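Maltose/maltodextrin-binding protein from Thermus thermophilus binds maltotriose as a periplasmic binding protein, probably handing the sugar on to an ABC-type importer. Local coordinates of one contact, PDB 2GH9 (chain A, 1.95 Å), residues Ala116-Lys121 and Ala228-Gly233, beside the matching contact of the related solute-binding protein from Thermoactinomyces vulgaris, PDB 2ZYO (chain B, 1.55 Å), residues Ala132-Lys137 and Ala243-Gly248. One frame, after least-squares fit of the local backbone (RMSD 0.30 Å); residues are numbered along the deposited sequences.

Structure 1 (2GH9); sequences ALIYNK and AMILNG.
Met229 and Leu117 meet on one face of a sheet in one lobe of this periplasmic binding protein, where strand 116-120 lies between its antiparallel neighbours 227-232 and 247-250. CB of Met229 stands 3.9 Å from CD1 of Leu117, and its CG lies 3.9 Å from CB of Tyr119, its non-hydrogen-bonded partner. With CG anti to the carbonyl carbon (chi1 -71°), the flexible thioether runs away from strand 116-120 towards Phe134, Leu137 and Ala138 of helix 131-141. Leu231, on the same face, lays CD1 3.5 Å from O of Ala116 and 4.3 Å from N of Leu117. On the other face, beta-branched residues suit the extended chain: CB of Ile118 is 3.8 Å from CG2 of Ile230, whose longer branch leads away. CD1 of Ile118 reaches CB of Asn232, 4.0 Å away. N of Ile230 donates to O of Ile118 at 2.9 Å. Further out, Phe222 of helix 215-224 packs on both isoleucines. Tyr215 and Tyr240 hold ND2 of Asn232, whose side chain the strand brings within about 6 Å of a bound glucose unit.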
loop_
_atom_site.group_PDB
_atom_site.type_symbol
_atom_site.label_atom_id
_atom_site.label_comp_id
_atom_site.label_asym_id
_atom_site.label_seq_id
_atom_site.Cartn_x
_atom_site.Cartn_y
_atom_site.Cartn_z
ATOM N N ALA A 116 -3.760 2.919 -8.158
ATOM C CA ALA A 116 -4.313 3.777 -9.191
ATOM C C ALA A 116 -4.438 2.969 -10.497
ATOM O O ALA A 116 -3.913 1.860 -10.623
ATOM C CB ALA A 116 -3.421 4.978 -9.432
ATOM N N LEU A 117 -5.118 3.570 -11.461
ATOM C CA LEU A 117 -5.210 3.035 -12.794
ATOM C C LEU A 117 -3.903 3.384 -13.508
ATOM O O LEU A 117 -3.646 4.548 -13.836
ATOM C CB LEU A 117 -6.425 3.610 -13.533
ATOM C CG LEU A 117 -6.537 3.127 -14.986
ATOM C CD1 LEU A 117 -6.856 1.640 -14.984
ATOM C CD2 LEU A 117 -7.562 3.931 -15.743
ATOM N N ILE A 118 -3.076 2.360 -13.707
ATOM C CA ILE A 118 -1.836 2.496 -14.434
ATOM C C ILE A 118 -2.071 1.861 -15.813
ATOM O O ILE A 118 -2.420 0.687 -15.929
ATOM C CB ILE A 118 -0.661 1.854 -13.702
ATOM C CG1 ILE A 118 -0.644 2.295 -12.229
ATOM C CG2 ILE A 118 0.681 2.220 -14.398
ATOM C CD1 ILE A 118 0.449 1.575 -11.364
ATOM N N TYR A 119 -1.915 2.675 -16.849
ATOM C CA TYR A 119 -2.226 2.259 -18.224
ATOM C C TYR A 119 -0.996 2.317 -19.102
ATOM O O TYR A 119 -0.241 3.290 -19.052
ATOM C CB TYR A 119 -3.350 3.107 -18.862
ATOM C CG TYR A 119 -3.156 4.597 -18.896
ATOM C CD1 TYR A 119 -3.540 5.383 -17.819
ATOM C CD2 TYR A 119 -2.620 5.238 -20.026
ATOM C CE1 TYR A 119 -3.387 6.729 -17.827
ATOM C CE2 TYR A 119 -2.454 6.599 -20.043
ATOM C CZ TYR A 119 -2.840 7.348 -18.942
ATOM O OH TYR A 119 -2.687 8.712 -18.905
ATOM N N ASN A 120 -0.821 1.258 -19.892
ATOM C CA ASN A 120 0.266 1.139 -20.850
ATOM C C ASN A 120 -0.124 1.900 -22.114
ATOM O O ASN A 120 -1.070 1.524 -22.813
ATOM C CB ASN A 120 0.545 -0.342 -21.168
ATOM C CG ASN A 120 1.755 -0.541 -22.094
ATOM O OD1 ASN A 120 2.214 0.406 -22.741
ATOM N ND2 ASN A 120 2.259 -1.779 -22.159
ATOM N N LYS A 121 0.630 2.958 -22.395
ATOM C CA LYS A 121 0.362 3.894 -23.502
ATOM C C LYS A 121 0.525 3.350 -24.934
ATOM O O LYS A 121 0.189 4.023 -25.907
ATOM C CB LYS A 121 1.209 5.162 -23.312
ATOM C CG LYS A 121 0.712 6.058 -22.199
ATOM C CD LYS A 121 1.649 7.198 -21.934
ATOM C CE LYS A 121 0.969 8.313 -21.164
ATOM N NZ LYS A 121 1.893 9.414 -20.874
ATOM N N ALA A 228 -3.170 -3.922 -20.998
ATOM C CA ALA A 228 -3.503 -2.540 -21.238
ATOM C C ALA A 228 -3.545 -1.691 -19.960
ATOM O O ALA A 228 -2.967 -0.608 -19.901
ATOM C CB ALA A 228 -4.881 -2.465 -21.956
ATOM N N MET A 229 -4.266 -2.196 -18.967
ATOM C CA MET A 229 -4.543 -1.464 -17.730
ATOM C C MET A 229 -4.398 -2.373 -16.509
ATOM O O MET A 229 -4.810 -3.532 -16.520
ATOM C CB MET A 229 -5.955 -0.856 -17.781
ATOM C CG MET A 229 -6.073 0.303 -18.745
ATOM S SD MET A 229 -7.711 0.974 -19.117
ATOM C CE MET A 229 -8.416 -0.346 -20.123
ATOM N N ILE A 230 -3.796 -1.832 -15.452
ATOM C CA ILE A 230 -3.713 -2.513 -14.172
ATOM C C ILE A 230 -4.124 -1.552 -13.047
ATOM O O ILE A 230 -3.933 -0.362 -13.145
ATOM C CB ILE A 230 -2.272 -3.057 -13.926
ATOM C CG1 ILE A 230 -2.250 -4.096 -12.804
ATOM C CG2 ILE A 230 -1.280 -1.899 -13.693
ATOM C CD1 ILE A 230 -0.840 -4.723 -12.546
ATOM N N LEU A 231 -4.699 -2.095 -11.997
ATOM C CA LEU A 231 -4.902 -1.383 -10.755
ATOM C C LEU A 231 -3.717 -1.798 -9.871
ATOM O O LEU A 231 -3.642 -2.939 -9.407
ATOM C CB LEU A 231 -6.237 -1.768 -10.124
ATOM C CG LEU A 231 -6.629 -1.042 -8.837
ATOM C CD1 LEU A 231 -6.759 0.492 -9.013
ATOM C CD2 LEU A 231 -7.907 -1.623 -8.258
ATOM N N ASN A 232 -2.775 -0.875 -9.685
ATOM C CA ASN A 232 -1.580 -1.122 -8.871
ATOM C C ASN A 232 -0.989 0.216 -8.373
ATOM O O ASN A 232 -1.422 1.282 -8.785
ATOM C CB ASN A 232 -0.548 -1.895 -9.703
ATOM C CG ASN A 232 0.405 -2.717 -8.851
ATOM O OD1 ASN A 232 0.281 -2.779 -7.619
ATOM N ND2 ASN A 232 1.344 -3.399 -9.514
ATOM N N GLY A 233 0.007 0.128 -7.501
ATOM C CA GLY A 233 0.607 1.282 -6.884
ATOM C C GLY A 233 2.057 1.516 -7.259
ATOM O O GLY A 233 2.669 0.719 -7.992
#

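Structure 2 (2ZYO); sequences ALIYNK and AAVING.
Ala244 and Leu133 meet through a single methyl group: CB of Ala244 stands 4.0 Å from CD1 of Leu133 and 4.1 Å from CB of Tyr135. Ala244 and Tyr135 form a close non-hydrogen-bonded pair, in which one methyl is enough to touch both neighbours. Ile246, on the same face, has CG2 4.0 Å from O of Ala132; its CG1, anti to the carbonyl carbon (chi1 -61°), comes 4.1 Å from CD1 of Leu133. On the other face, beta-branched residues suit the extended chain: CB of Ile134 is 3.8 Å from CG2 of Val245, whose second methyl, CG1, sits beside the backbone N. CD1 of Ile134 reaches CB of Asn247, 3.7 Å away. N of Val245 donates to O of Ile134 at 2.8 Å. Further out, Val233 and Phe237 of helix 230-238 pack on Val245, and Tyr255 touches Ile134 and Val245. The Tyr255 hydroxyl holds ND2 of Asn247, while OD1 meets that of Tyr176, itself a residue of the sugar pocket; the Asn247 side chain lies about 6 Å from a bound glucose unit.

Structure 1 against structure 2
The CA atoms of the two strand pairs coincide within the error, and the backbone hydrogen bonds between Ile118(A) and Ile230(A) recur between Ile134(B) and Val245(B). From Met229(A) to Ala244(B) the side chain is cut back to CB, which stays in place: CG, SD and CE go, and with them the apolar reach beyond the strand pair. CB still touches the leucine, 3.9 Å from CD1 of Leu117(A) in one and 4.0 Å from CD1 of Leu133(B) in the other, and the touch on Tyr119(A) or Tyr135(B) is also kept.

Next along the strand, Ile230(A) gives way to Val245(B). CG2 of Ile230(A) and CG2 of Val245(B) lie 0.4 Å apart, so the branch facing Ile118(A) or Ile134(B) is kept. The two-carbon arm of Ile230(A), CG1 and CD1, goes, and a single methyl, CG1 of Val245(B), comes at a different place on CB. The side chains of Ile118(A) and Ile134(B), and of Asn232(A) and Asn247(B), keep their place.

Leu231(A) against Ile246(B) moves the branch point from CG to CB. CG of Leu231(A) and CG2 of Ile246(B) are 0.4 Å apart after superposition. The touch on Leu117(A) or Leu133(B) is kept, but CG1 and CD1 of Ile246(B) lie elsewhere than the departed CD1 and CD2 of Leu231(A), so apolar bulk is redistributed rather than removed.

Structure 2 (2ZYO)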
loop_
_atom_site.group_PDB
_atom_site.type_symbol
_atom_site.label_atom_id
_atom_site.label_comp_id
_atom_site.label_asym_id
_atom_site.label_seq_id
_atom_site.Cartn_x
_atom_site.Cartn_y
_atom_site.Cartn_z
ATOM N N ALA B 132 -3.808 3.108 -8.236
ATOM C CA ALA B 132 -4.478 3.917 -9.250
ATOM C C ALA B 132 -4.527 3.090 -10.519
ATOM O O ALA B 132 -4.099 1.931 -10.520
ATOM C CB ALA B 132 -3.735 5.231 -9.480
ATOM N N LEU B 133 -5.045 3.672 -11.596
ATOM C CA LEU B 133 -5.077 2.978 -12.877
ATOM C C LEU B 133 -3.768 3.222 -13.617
ATOM O O LEU B 133 -3.523 4.323 -14.121
ATOM C CB LEU B 133 -6.282 3.415 -13.716
ATOM C CG LEU B 133 -6.643 2.495 -14.888
ATOM C CD1 LEU B 133 -7.222 1.167 -14.406
ATOM C CD2 LEU B 133 -7.607 3.196 -15.825
ATOM N N ILE B 134 -2.922 2.195 -13.650
ATOM C CA ILE B 134 -1.658 2.257 -14.377
ATOM C C ILE B 134 -1.888 1.624 -15.738
ATOM O O ILE B 134 -2.381 0.499 -15.825
ATOM C CB ILE B 134 -0.526 1.509 -13.638
ATOM C CG1 ILE B 134 -0.369 2.036 -12.203
ATOM C CG2 ILE B 134 0.788 1.628 -14.407
ATOM C CD1 ILE B 134 0.571 1.204 -11.333
ATOM N N TYR B 135 -1.540 2.343 -16.801
ATOM C CA TYR B 135 -1.829 1.858 -18.146
ATOM C C TYR B 135 -0.658 1.938 -19.119
ATOM O O TYR B 135 0.264 2.735 -18.943
ATOM C CB TYR B 135 -3.096 2.519 -18.718
ATOM C CG TYR B 135 -3.047 4.025 -18.893
ATOM C CD1 TYR B 135 -2.786 4.590 -20.139
ATOM C CD2 TYR B 135 -3.303 4.883 -17.821
ATOM C CE1 TYR B 135 -2.756 5.970 -20.312
ATOM C CE2 TYR B 135 -3.276 6.265 -17.985
ATOM C CZ TYR B 135 -3.004 6.800 -19.231
ATOM O OH TYR B 135 -2.982 8.164 -19.397
ATOM N N ASN B 136 -0.702 1.068 -20.124
ATOM C CA ASN B 136 0.284 1.028 -21.188
ATOM C C ASN B 136 -0.157 1.982 -22.294
ATOM O O ASN B 136 -1.170 1.743 -22.951
ATOM C CB ASN B 136 0.395 -0.408 -21.718
ATOM C CG ASN B 136 1.488 -0.582 -22.760
ATOM O OD1 ASN B 136 1.865 0.357 -23.460
ATOM N ND2 ASN B 136 1.986 -1.807 -22.882
ATOM N N LYS B 137 0.606 3.058 -22.489
ATOM C CA LYS B 137 0.245 4.117 -23.442
ATOM C C LYS B 137 0.178 3.655 -24.904
ATOM O O LYS B 137 -0.417 4.332 -25.746
ATOM C CB LYS B 137 1.181 5.324 -23.298
ATOM C CG LYS B 137 0.908 6.166 -22.057
ATOM C CD LYS B 137 1.886 7.330 -21.958
ATOM C CE LYS B 137 1.449 8.338 -20.903
ATOM N NZ LYS B 137 2.326 9.542 -20.896
ATOM N N ALA B 243 -3.419 -3.749 -21.134
ATOM C CA ALA B 243 -3.680 -2.324 -21.326
ATOM C C ALA B 243 -3.629 -1.538 -20.020
ATOM O O ALA B 243 -3.024 -0.468 -19.965
ATOM C CB ALA B 243 -5.011 -2.113 -22.024
ATOM N N ALA B 244 -4.258 -2.072 -18.974
ATOM C CA ALA B 244 -4.333 -1.380 -17.692
ATOM C C ALA B 244 -4.312 -2.338 -16.510
ATOM O O ALA B 244 -4.859 -3.440 -16.578
ATOM C CB ALA B 244 -5.578 -0.501 -17.634
ATOM N N VAL B 245 -3.658 -1.908 -15.433
ATOM C CA VAL B 245 -3.712 -2.605 -14.153
ATOM C C VAL B 245 -4.151 -1.633 -13.060
ATOM O O VAL B 245 -4.092 -0.413 -13.243
ATOM C CB VAL B 245 -2.347 -3.254 -13.760
ATOM C CG1 VAL B 245 -1.874 -4.240 -14.829
ATOM C CG2 VAL B 245 -1.278 -2.195 -13.488
ATOM N N ILE B 246 -4.617 -2.180 -11.939
ATOM C CA ILE B 246 -4.827 -1.386 -10.737
ATOM C C ILE B 246 -3.706 -1.763 -9.775
ATOM O O ILE B 246 -3.650 -2.890 -9.284
ATOM C CB ILE B 246 -6.220 -1.617 -10.103
ATOM C CG1 ILE B 246 -7.324 -1.210 -11.086
ATOM C CG2 ILE B 246 -6.348 -0.836 -8.793
ATOM C CD1 ILE B 246 -8.728 -1.540 -10.629
ATOM N N ASN B 247 -2.797 -0.821 -9.540
ATOM C CA ASN B 247 -1.625 -1.077 -8.712
ATOM C C ASN B 247 -1.045 0.228 -8.187
ATOM O O ASN B 247 -1.477 1.308 -8.589
ATOM C CB ASN B 247 -0.571 -1.854 -9.512
ATOM C CG ASN B 247 0.287 -2.755 -8.639
ATOM O OD1 ASN B 247 0.174 -2.753 -7.408
ATOM N ND2 ASN B 247 1.151 -3.540 -9.278
ATOM N N GLY B 248 -0.077 0.121 -7.281
ATOM C CA GLY B 248 0.514 1.292 -6.645
ATOM C C GLY B 248 1.849 1.711 -7.229
ATOM O O GLY B 248 2.373 1.052 -8.128
#